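Afp2 (Serratia entomophila, PDB 6RBN) probably forms part of the contractile sheath around the inner tube of the anti-feeding prophage, a phage-tail-like injection system. Local coordinates at residues A16-S21 with R50-F55; I181-R186 with A195-N200. All blocks are in the same frame, centred on the assembly; numbering follows the deposited sequence.

How the interactions relate
Interactions 1 and 2 follow one another along the chain: the first closes at residue 55, well before the second opens at residue 181. Their centres lie about 20 Å apart and their nearest atoms about 7 Å, so they do not touch. Interaction 1 lies about 22 Å from the centre of the chain, where the N-terminal loop meets helix 52-58; interaction 2, about 11 Å from that centre, joins helix 173-187 to the loop that follows it in sequence, within the subtilisin-like sheath domain. Helix 66-75 borders both: Trp52 packs on it in interaction 1, and Thr182 and Val199, from the two segments of interaction 2, touch its Trp74 and Leu73, so one helix packs against both regions.

Interaction 1 of 2, residues A16-S21 with R50-F55; sequences AVSSFS and RNWAEF
Trp52 meets the extended segment 16-21 in two ways, with its indole N-H and with one face of its ring. The N-H points to the hydroxyl of Ser18: Trp52 NE1 lies 3.0 Å from Ser18 OG in a nearly straight hydrogen bond of 160°, and the oxygen stays close to the indole plane. Ser18 OG reaches this place because chi1 of 65° sets it between the backbone N and the carbonyl carbon. Phe20, two residues on and on the same side of the strand-like backbone, supplies the second grip. Its ring stands on edge over the indole, a T-shaped pair with the planes 79° apart and its centroid 5.0 Å from that of the five-membered ring of Trp52. The edge atom Phe20 CD2 comes down to 3.7 Å from Trp52 CG, offset toward the rim, while the two side chains run alongside each other and point the same way. One bond in the indole plane and one ring across its face together restrict how the indole can turn. At the start of the helix Asn51 is the N-cap, its OD1 accepting from Glu54 N at 3.1 Å, and Arg50 N gives a hydrogen bond to Glu54 OE1. Trp52, in the first turn of helix 52-58, also packs on Tyr68, Ser72 and Phe75 of helix 66-75, and Phe20 touches Met76 just beyond it. The loop between strands 10-13 and 30-34 is thereby laid against the pair of helices that follows strand 46-49, an outermost strand of the mixed sheet within the chain.

Interaction 2 of 2, residues I181-R186 with A195-N200; sequences ITQTDR and ANQAVN
Gln183 and Gln197 carry most of this contact, their side chains crossing at about a right angle with the amide planes 84° apart. The polar part is a single weak hydrogen bond: Gln197 NE2 lies 2.9 Å from Gln183 OE1, but the N-H is bent away from the oxygen, at 128°. Apolar contact backs it up. The bent chain of Gln197, with chi2 at 66°, lays its CG 3.7 Å from Gln183 CB, whereas Gln183 runs extended beyond CG and brings its OE1 to 3.3 Å from Gln197 CG. Thr184 makes a separate van der Waals contact of hydroxyl with methylene, its OG1 3.8 Å from Gln197 CB as the two side chains pass in opposite directions; that hydroxyl bonds to Ser180 O, one turn back in helix 173-187. Among the close polar atoms, Gln183 OE1 and Ala198 O are both acceptors, 3.4 Å apart, and do not bond. Around the contact, Gln183 and Val199 both touch His77, which accepts a hydrogen bond from Asn200 N, and Val199 packs on Ile176 and Ala179. With no charged pair and one poorly aligned bond, the contact between the two segments is largely packing of the glutamine stems, which suggests that packing contributes more here than polar bonding.

Interaction 1 of 2, residues A16-S21 with R50-F55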
ATOM      1  N   ALA C  16       7.557 -14.241-106.626  1.00 96.77           N
ATOM      2  CA  ALA C  16       8.905 -14.239-106.068  1.00 96.77           C
ATOM      3  C   ALA C  16       8.908 -13.406-104.794  1.00 96.77           C
ATOM      4  O   ALA C  16       8.779 -12.180-104.843  1.00 96.77           O
ATOM      5  CB  ALA C  16       9.907 -13.696-107.083  1.00 96.77           C
ATOM      6  N   VAL C  17       9.053 -14.074-103.651  1.00 92.52           N
ATOM      7  CA  VAL C  17       9.101 -13.415-102.356  1.00 92.52           C
ATOM      8  C   VAL C  17      10.385 -13.821-101.642  1.00 92.52           C
ATOM      9  O   VAL C  17      11.076 -14.759-102.037  1.00 92.52           O
ATOM     10  CB  VAL C  17       7.874 -13.741-101.485  1.00 92.52           C
ATOM     11  CG1 VAL C  17       6.606 -13.210-102.121  1.00 92.52           C
ATOM     12  CG2 VAL C  17       7.778 -15.237-101.266  1.00 92.52           C
ATOM     13  N   SER C  18      10.692 -13.093-100.574  1.00 90.78           N
ATOM     14  CA  SER C  18      11.842 -13.377 -99.732  1.00 90.78           C
ATOM     15  C   SER C  18      11.492 -13.018 -98.299  1.00 90.78           C
ATOM     16  O   SER C  18      10.584 -12.221 -98.050  1.00 90.78           O
ATOM     17  CB  SER C  18      13.082 -12.601-100.185  1.00 90.78           C
ATOM     18  OG  SER C  18      12.894 -11.207-100.015  1.00 90.78           O
ATOM     19  N   SER C  19      12.212 -13.617 -97.354  1.00 88.11           N
ATOM     20  CA  SER C  19      11.928 -13.393 -95.946  1.00 88.11           C
ATOM     21  C   SER C  19      13.184 -13.635 -95.128  1.00 88.11           C
ATOM     22  O   SER C  19      13.929 -14.581 -95.390  1.00 88.11           O
ATOM     23  CB  SER C  19      10.801 -14.304 -95.454  1.00 88.11           C
ATOM     24  OG  SER C  19      11.200 -15.662 -95.479  1.00 88.11           O
ATOM     25  N   PHE C  20      13.407 -12.775 -94.136  1.00 85.81           N
ATOM     26  CA  PHE C  20      14.506 -12.939 -93.199  1.00 85.81           C
ATOM     27  C   PHE C  20      14.000 -12.656 -91.796  1.00 85.81           C
ATOM     28  O   PHE C  20      13.247 -11.704 -91.581  1.00 85.81           O
ATOM     29  CB  PHE C  20      15.677 -12.010 -93.528  1.00 85.81           C
ATOM     30  CG  PHE C  20      16.305 -12.280 -94.859  1.00 85.81           C
ATOM     31  CD1 PHE C  20      17.099 -13.395 -95.048  1.00 85.81           C
ATOM     32  CD2 PHE C  20      16.127 -11.400 -95.911  1.00 85.81           C
ATOM     33  CE1 PHE C  20      17.680 -13.646 -96.273  1.00 85.81           C
ATOM     34  CE2 PHE C  20      16.712 -11.641 -97.136  1.00 85.81           C
ATOM     35  CZ  PHE C  20      17.490 -12.762 -97.316  1.00 85.81           C
ATOM     36  N   SER C  21      14.416 -13.485 -90.847  1.00 83.94           N
ATOM     37  CA  SER C  21      13.975 -13.359 -89.468  1.00 83.94           C
ATOM     38  C   SER C  21      14.916 -12.454 -88.687  1.00 83.94           C
ATOM     39  O   SER C  21      16.134 -12.492 -88.877  1.00 83.94           O
ATOM     40  CB  SER C  21      13.895 -14.731 -88.804  1.00 83.94           C
ATOM     41  OG  SER C  21      15.180 -15.316 -88.693  1.00 83.94           O
ATOM     42  N   ARG C  50      12.492  -1.317 -89.433  1.00 86.60           N
ATOM     43  CA  ARG C  50      12.571  -2.245 -88.311  1.00 86.60           C
ATOM     44  C   ARG C  50      12.921  -3.666 -88.724  1.00 86.60           C
ATOM     45  O   ARG C  50      13.555  -4.385 -87.946  1.00 86.60           O
ATOM     46  CB  ARG C  50      11.252  -2.261 -87.539  1.00 86.60           C
ATOM     47  CG  ARG C  50      10.958  -0.971 -86.805  1.00 86.60           C
ATOM     48  CD  ARG C  50       9.641  -1.042 -86.063  1.00 86.60           C
ATOM     49  NE  ARG C  50       9.361   0.202 -85.357  1.00 86.60           N
ATOM     50  CZ  ARG C  50       8.697   1.224 -85.889  1.00 86.60           C
ATOM     51  NH1 ARG C  50       8.247   1.149 -87.134  1.00 86.60           N
ATOM     52  NH2 ARG C  50       8.486   2.321 -85.175  1.00 86.60           N
ATOM     53  N   ASN C  51      12.517  -4.098 -89.915  1.00 84.94           N
ATOM     54  CA  ASN C  51      12.835  -5.436 -90.386  1.00 84.94           C
ATOM     55  C   ASN C  51      12.912  -5.429 -91.907  1.00 84.94           C
ATOM     56  O   ASN C  51      12.824  -4.379 -92.550  1.00 84.94           O
ATOM     57  CB  ASN C  51      11.830  -6.464 -89.845  1.00 84.94           C
ATOM     58  CG  ASN C  51      10.385  -6.109 -90.138  1.00 84.94           C
ATOM     59  OD1 ASN C  51      10.085  -5.146 -90.836  1.00 84.94           O
ATOM     60  ND2 ASN C  51       9.476  -6.896 -89.585  1.00 84.94           N
ATOM     61  N   TRP C  52      13.090  -6.620 -92.478  1.00 84.78           N
ATOM     62  CA  TRP C  52      13.201  -6.751 -93.927  1.00 84.78           C
ATOM     63  C   TRP C  52      11.865  -6.522 -94.620  1.00 84.78           C
ATOM     64  O   TRP C  52      11.838  -6.098 -95.781  1.00 84.78           O
ATOM     65  CB  TRP C  52      13.764  -8.129 -94.274  1.00 84.78           C
ATOM     66  CG  TRP C  52      13.875  -8.414 -95.738  1.00 84.78           C
ATOM     67  CD1 TRP C  52      13.097  -9.262 -96.464  1.00 84.78           C
ATOM     68  CD2 TRP C  52      14.801  -7.831 -96.660  1.00 84.78           C
ATOM     69  NE1 TRP C  52      13.489  -9.259 -97.777  1.00 84.78           N
ATOM     70  CE2 TRP C  52      14.536  -8.388 -97.922  1.00 84.78           C
ATOM     71  CE3 TRP C  52      15.834  -6.900 -96.538  1.00 84.78           C
ATOM     72  CZ2 TRP C  52      15.259  -8.041 -99.057  1.00 84.78           C
ATOM     73  CZ3 TRP C  52      16.552  -6.561 -97.664  1.00 84.78           C
ATOM     74  CH2 TRP C  52      16.261  -7.127 -98.906  1.00 84.78           C
ATOM     75  N   ALA C  53      10.756  -6.785 -93.930  1.00 85.75           N
ATOM     76  CA  ALA C  53       9.442  -6.592 -94.531  1.00 85.75           C
ATOM     77  C   ALA C  53       9.130  -5.112 -94.725  1.00 85.75           C
ATOM     78  O   ALA C  53       8.543  -4.730 -95.741  1.00 85.75           O
ATOM     79  CB  ALA C  53       8.370  -7.262 -93.676  1.00 85.75           C
ATOM     80  N   GLU C  54       9.520  -4.267 -93.768  1.00 86.88           N
ATOM     81  CA  GLU C  54       9.296  -2.833 -93.918  1.00 86.88           C
ATOM     82  C   GLU C  54      10.241  -2.214 -94.935  1.00 86.88           C
ATOM     83  O   GLU C  54       9.931  -1.165 -95.507  1.00 86.88           O
ATOM     84  CB  GLU C  54       9.450  -2.122 -92.578  1.00 86.88           C
ATOM     85  CG  GLU C  54       8.366  -2.433 -91.577  1.00 86.88           C
ATOM     86  CD  GLU C  54       8.565  -1.692 -90.274  1.00 86.88           C
ATOM     87  OE1 GLU C  54       9.598  -1.007 -90.133  1.00 86.88           O
ATOM     88  OE2 GLU C  54       7.689  -1.796 -89.389  1.00 86.88           O
ATOM     89  N   PHE C  55      11.397  -2.833 -95.164  1.00 86.14           N
ATOM     90  CA  PHE C  55      12.353  -2.267 -96.106  1.00 86.14           C
ATOM     91  C   PHE C  55      11.938  -2.521 -97.549  1.00 86.14           C
ATOM     92  O   PHE C  55      12.156  -1.668 -98.416  1.00 86.14           O
ATOM     93  CB  PHE C  55      13.745  -2.828 -95.829  1.00 86.14           C
ATOM     94  CG  PHE C  55      14.782  -2.370 -96.801  1.00 86.14           C
ATOM     95  CD1 PHE C  55      15.170  -1.049 -96.846  1.00 86.14           C
ATOM     96  CD2 PHE C  55      15.392  -3.271 -97.652  1.00 86.14           C
ATOM     97  CE1 PHE C  55      16.122  -0.628 -97.745  1.00 86.14           C
ATOM     98  CE2 PHE C  55      16.356  -2.857 -98.544  1.00 86.14           C
ATOM     99  CZ  PHE C  55      16.722  -1.534 -98.589  1.00 86.14           C
TER

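Interaction 2 of 2, residues I181-R186 with A195-N200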
ATOM      1  N   ILE C 181      29.343  -7.703 -86.525  1.00 72.83           N
ATOM      2  CA  ILE C 181      29.132  -7.132 -85.198  1.00 72.83           C
ATOM      3  C   ILE C 181      27.811  -7.617 -84.610  1.00 72.83           C
ATOM      4  O   ILE C 181      27.716  -7.884 -83.405  1.00 72.83           O
ATOM      5  CB  ILE C 181      29.222  -5.594 -85.278  1.00 72.83           C
ATOM      6  CG1 ILE C 181      30.674  -5.161 -85.467  1.00 72.83           C
ATOM      7  CG2 ILE C 181      28.656  -4.899 -84.063  1.00 72.83           C
ATOM      8  CD1 ILE C 181      30.832  -3.696 -85.758  1.00 72.83           C
ATOM      9  N   THR C 182      26.792  -7.789 -85.455  1.00 75.79           N
ATOM     10  CA  THR C 182      25.481  -8.237 -84.992  1.00 75.79           C
ATOM     11  C   THR C 182      25.533  -9.660 -84.455  1.00 75.79           C
ATOM     12  O   THR C 182      25.005  -9.948 -83.374  1.00 75.79           O
ATOM     13  CB  THR C 182      24.475  -8.156 -86.133  1.00 75.79           C
ATOM     14  OG1 THR C 182      24.473  -6.832 -86.653  1.00 75.79           O
ATOM     15  CG2 THR C 182      23.082  -8.484 -85.640  1.00 75.79           C
ATOM     16  N   GLN C 183      26.172 -10.564 -85.194  1.00 77.53           N
ATOM     17  CA  GLN C 183      26.258 -11.949 -84.762  1.00 77.53           C
ATOM     18  C   GLN C 183      27.232 -12.138 -83.612  1.00 77.53           C
ATOM     19  O   GLN C 183      27.126 -13.129 -82.884  1.00 77.53           O
ATOM     20  CB  GLN C 183      26.651 -12.828 -85.943  1.00 77.53           C
ATOM     21  CG  GLN C 183      25.569 -12.954 -86.988  1.00 77.53           C
ATOM     22  CD  GLN C 183      26.011 -13.763 -88.180  1.00 77.53           C
ATOM     23  OE1 GLN C 183      27.185 -14.096 -88.319  1.00 77.53           O
ATOM     24  NE2 GLN C 183      25.063 -14.115 -89.034  1.00 77.53           N
ATOM     25  N   THR C 184      28.175 -11.216 -83.427  1.00 74.81           N
ATOM     26  CA  THR C 184      29.078 -11.301 -82.288  1.00 74.81           C
ATOM     27  C   THR C 184      28.409 -10.801 -81.014  1.00 74.81           C
ATOM     28  O   THR C 184      28.544 -11.425 -79.957  1.00 74.81           O
ATOM     29  CB  THR C 184      30.349 -10.503 -82.573  1.00 74.81           C
ATOM     30  OG1 THR C 184      30.947 -10.987 -83.779  1.00 74.81           O
ATOM     31  CG2 THR C 184      31.350 -10.654 -81.444  1.00 74.81           C
ATOM     32  N   ASP C 185      27.661  -9.696 -81.103  1.00 77.83           N
ATOM     33  CA  ASP C 185      27.060  -9.106 -79.910  1.00 77.83           C
ATOM     34  C   ASP C 185      25.930  -9.957 -79.357  1.00 77.83           C
ATOM     35  O   ASP C 185      25.645  -9.899 -78.157  1.00 77.83           O
ATOM     36  CB  ASP C 185      26.536  -7.704 -80.210  1.00 77.83           C
ATOM     37  CG  ASP C 185      27.641  -6.725 -80.519  1.00 77.83           C
ATOM     38  OD1 ASP C 185      28.795  -6.984 -80.128  1.00 77.83           O
ATOM     39  OD2 ASP C 185      27.352  -5.678 -81.129  1.00 77.83           O
ATOM     40  N   ARG C 186      25.278 -10.746 -80.204  1.00 79.56           N
ATOM     41  CA  ARG C 186      24.198 -11.597 -79.728  1.00 79.56           C
ATOM     42  C   ARG C 186      24.730 -12.831 -79.014  1.00 79.56           C
ATOM     43  O   ARG C 186      24.315 -13.134 -77.891  1.00 79.56           O
ATOM     44  CB  ARG C 186      23.307 -12.013 -80.889  1.00 79.56           C
ATOM     45  CG  ARG C 186      22.160 -12.879 -80.455  1.00 79.56           C
ATOM     46  CD  ARG C 186      21.330 -13.289 -81.631  1.00 79.56           C
ATOM     47  NE  ARG C 186      22.068 -14.121 -82.577  1.00 79.56           N
ATOM     48  CZ  ARG C 186      22.372 -13.755 -83.819  1.00 79.56           C
ATOM     49  NH1 ARG C 186      22.008 -12.565 -84.272  1.00 79.56           N
ATOM     50  NH2 ARG C 186      23.044 -14.581 -84.608  1.00 79.56           N
ATOM     51  N   ALA C 195      35.910 -10.563 -85.223  1.00 75.72           N
ATOM     52  CA  ALA C 195      36.761 -11.045 -86.303  1.00 75.72           C
ATOM     53  C   ALA C 195      36.334 -12.401 -86.855  1.00 75.72           C
ATOM     54  O   ALA C 195      35.840 -12.477 -87.981  1.00 75.72           O
ATOM     55  CB  ALA C 195      38.209 -11.114 -85.824  1.00 75.72           C
ATOM     56  N   ASN C 196      36.434 -13.467 -86.065  1.00 78.46           N
ATOM     57  CA  ASN C 196      36.245 -14.815 -86.598  1.00 78.46           C
ATOM     58  C   ASN C 196      34.783 -15.201 -86.812  1.00 78.46           C
ATOM     59  O   ASN C 196      34.499 -16.391 -86.974  1.00 78.46           O
ATOM     60  CB  ASN C 196      36.915 -15.847 -85.693  1.00 78.46           C
ATOM     61  CG  ASN C 196      38.405 -15.910 -85.895  1.00 78.46           C
ATOM     62  OD1 ASN C 196      38.883 -15.901 -87.023  1.00 78.46           O
ATOM     63  ND2 ASN C 196      39.150 -15.973 -84.802  1.00 78.46           N
ATOM     64  N   GLN C 197      33.858 -14.251 -86.810  1.00 79.12           N
ATOM     65  CA  GLN C 197      32.478 -14.539 -87.158  1.00 79.12           C
ATOM     66  C   GLN C 197      32.341 -14.584 -88.672  1.00 79.12           C
ATOM     67  O   GLN C 197      32.819 -13.688 -89.373  1.00 79.12           O
ATOM     68  CB  GLN C 197      31.550 -13.483 -86.568  1.00 79.12           C
ATOM     69  CG  GLN C 197      30.100 -13.774 -86.798  1.00 79.12           C
ATOM     70  CD  GLN C 197      29.643 -15.005 -86.055  1.00 79.12           C
ATOM     71  OE1 GLN C 197      30.017 -15.223 -84.905  1.00 79.12           O
ATOM     72  NE2 GLN C 197      28.833 -15.824 -86.711  1.00 79.12           N
ATOM     73  N   ALA C 198      31.694 -15.630 -89.176  1.00 79.15           N
ATOM     74  CA  ALA C 198      31.564 -15.851 -90.611  1.00 79.15           C
ATOM     75  C   ALA C 198      30.307 -15.157 -91.115  1.00 79.15           C
ATOM     76  O   ALA C 198      29.191 -15.523 -90.734  1.00 79.15           O
ATOM     77  CB  ALA C 198      31.524 -17.343 -90.920  1.00 79.15           C
ATOM     78  N   VAL C 199      30.483 -14.158 -91.963  1.00 80.68           N
ATOM     79  CA  VAL C 199      29.369 -13.516 -92.647  1.00 80.68           C
ATOM     80  C   VAL C 199      29.084 -14.313 -93.917  1.00 80.68           C
ATOM     81  O   VAL C 199      29.993 -14.828 -94.572  1.00 80.68           O
ATOM     82  CB  VAL C 199      29.671 -12.018 -92.904  1.00 80.68           C
ATOM     83  CG1 VAL C 199      30.855 -11.817 -93.818  1.00 80.68           C
ATOM     84  CG2 VAL C 199      28.473 -11.287 -93.453  1.00 80.68           C
ATOM     85  N   ASN C 200      27.806 -14.483 -94.235  1.00 83.79           N
ATOM     86  CA  ASN C 200      27.375 -15.390 -95.287  1.00 83.79           C
ATOM     87  C   ASN C 200      26.795 -14.621 -96.465  1.00 83.79           C
ATOM     88  O   ASN C 200      26.300 -13.501 -96.319  1.00 83.79           O
ATOM     89  CB  ASN C 200      26.331 -16.379 -94.769  1.00 83.79           C
ATOM     90  CG  ASN C 200      26.921 -17.402 -93.828  1.00 83.79           C
ATOM     91  OD1 ASN C 200      28.001 -17.935 -94.074  1.00 83.79           O
ATOM     92  ND2 ASN C 200      26.216 -17.683 -92.740  1.00 83.79           N
TER